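Local coordinates for putative acetyltransferase (Clostridium difficile, PDB 3DSB), which probably transfers an acyl group, most likely acetyl from acetyl-coenzyme A, to an acceptor, as a member of the GNAT acetyltransferase family, at the interface of chains A and B. Sequence-based numbering; all coordinates share one arbitrary frame. Chains: chain A/B, Putative acetyltransferase.

The interface of chains A and B. Residues chain A 126-129; chain B 146-148.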
loop_
_atom_site.group_PDB
_atom_site.type_symbol
_atom_site.label_atom_id
_atom_site.label_comp_id
_atom_site.label_asym_id
_atom_site.label_seq_id
_atom_site.Cartn_x
_atom_site.Cartn_y
_atom_site.Cartn_z
ATOM N N VAL A 126 -2.933 1.098 -11.588
ATOM C CA VAL A 126 -2.981 0.355 -12.840
ATOM C C VAL A 126 -2.049 0.966 -13.875
ATOM O O VAL A 126 -1.827 2.179 -13.879
ATOM C CB VAL A 126 -4.452 0.300 -13.359
ATOM C CG1 VAL A 126 -5.027 1.706 -13.665
ATOM C CG2 VAL A 126 -4.595 -0.645 -14.565
ATOM N N GLU A 127 -1.491 0.131 -14.738
ATOM C CA GLU A 127 -0.629 0.651 -15.800
ATOM C C GLU A 127 -1.335 1.714 -16.614
ATOM O O GLU A 127 -2.517 1.555 -16.957
ATOM C CB GLU A 127 -0.229 -0.478 -16.767
ATOM C CG GLU A 127 0.697 -1.483 -16.232
ATOM C CD GLU A 127 0.990 -2.621 -17.242
ATOM O OE1 GLU A 127 0.435 -2.604 -18.356
ATOM O OE2 GLU A 127 1.754 -3.534 -16.883
ATOM N N LYS A 128 -0.597 2.756 -17.002
ATOM C CA LYS A 128 -1.190 3.830 -17.823
ATOM C C LYS A 128 -1.621 3.303 -19.203
ATOM O O LYS A 128 -2.512 3.868 -19.826
ATOM C CB LYS A 128 -0.212 5.004 -18.024
ATOM C CG LYS A 128 0.099 5.741 -16.738
ATOM C CD LYS A 128 1.025 6.920 -16.987
ATOM C CE LYS A 128 1.285 7.672 -15.674
ATOM N NZ LYS A 128 2.390 8.671 -15.812
ATOM N N GLU A 129 -0.970 2.231 -19.642
ATOM C CA GLU A 129 -1.252 1.641 -20.961
ATOM C C GLU A 129 -2.540 0.860 -21.048
ATOM O O GLU A 129 -2.969 0.476 -22.147
ATOM C CB GLU A 129 -0.099 0.739 -21.416
ATOM C CG GLU A 129 1.151 1.496 -21.720
ATOM C CD GLU A 129 2.005 1.741 -20.496
ATOM O OE1 GLU A 129 1.630 1.268 -19.384
ATOM O OE2 GLU A 129 3.055 2.418 -20.659
ATOM N N ASP B 146 4.883 4.278 -14.110
ATOM C CA ASP B 146 3.974 4.330 -15.260
ATOM C C ASP B 146 2.600 3.834 -14.845
ATOM O O ASP B 146 2.013 2.969 -15.518
ATOM C CB ASP B 146 4.555 3.463 -16.403
ATOM C CG ASP B 146 3.822 3.609 -17.741
ATOM O OD1 ASP B 146 3.162 4.624 -17.994
ATOM O OD2 ASP B 146 4.005 2.684 -18.568
ATOM N N TYR B 147 2.107 4.370 -13.717
ATOM C CA TYR B 147 0.808 3.966 -13.191
ATOM C C TYR B 147 -0.103 5.145 -12.907
ATOM O O TYR B 147 0.352 6.243 -12.577
ATOM C CB TYR B 147 0.936 3.271 -11.840
ATOM C CG TYR B 147 1.774 2.039 -11.827
ATOM C CD1 TYR B 147 1.344 0.847 -12.416
ATOM C CD2 TYR B 147 2.985 2.058 -11.162
ATOM C CE1 TYR B 147 2.148 -0.291 -12.412
ATOM C CE2 TYR B 147 3.786 0.919 -11.113
ATOM C CZ TYR B 147 3.370 -0.233 -11.745
ATOM O OH TYR B 147 4.190 -1.335 -11.689
ATOM N N ASN B 148 -1.404 4.901 -13.056
ATOM C CA ASN B 148 -2.413 5.801 -12.484
ATOM C C ASN B 148 -3.046 5.166 -11.259
ATOM O O ASN B 148 -3.214 3.958 -11.214
ATOM C CB ASN B 148 -3.525 6.083 -13.516
ATOM C CG ASN B 148 -2.998 6.787 -14.748
ATOM O OD1 ASN B 148 -2.084 7.613 -14.644
ATOM N ND2 ASN B 148 -3.504 6.401 -15.912
HETATM O O HOH W 1 2.800 5.615 -20.326
#
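A:Val126 and B:Asn148 pair backbone to backbone as an antiparallel bridge: A:Val126 N donates to B:Asn148 O at 2.9 Å, and B:Asn148 N returns the bond to A:Val126 O at 2.9 Å. Further along, A:Lys128 N bonds B:Asp146 O at 3.0 Å. The side chain of A:Lys128 then runs extended over chain B. Its CB lies 3.4 Å from the carboxylate OD1 of B:Asp146; CG packs 3.8 Å from the amide carbon CG of B:Asn148, the two side chains crossing at about a right angle; CD again touches B:Asp146 OD1; and CE rests near B:Asn148 OD1 and the carbonyl O of B:Tyr147. The terminal amine nitrogen, A:Lys128 NZ, stops 4.7 Å from B:Asp146 OD1, so any attraction acts at a distance. B:Asp146 points its carboxylate at that of A:Glu129 because chi1, -171°, swings CG away from the backbone N; the two carboxylate planes stand 85° apart. The modelled approach of A:Glu129 OE2 to B:Asp146 OD2 is too short to trust. A water lies 2.6 Å from B:Asp146 OD1 and makes a longer contact, 3.2 Å, to A:Glu129 OE2, a tentative bridge. B:Tyr147 sets its ring edge, at CD1, against the A:Val126–A:Glu127 peptide. The patch joins the end of strand 119-127 of chain A to the start of strand 147-152 of chain B, extending a sheet across the two-fold interface of what may be a dimer with exchanged C-terminal strands.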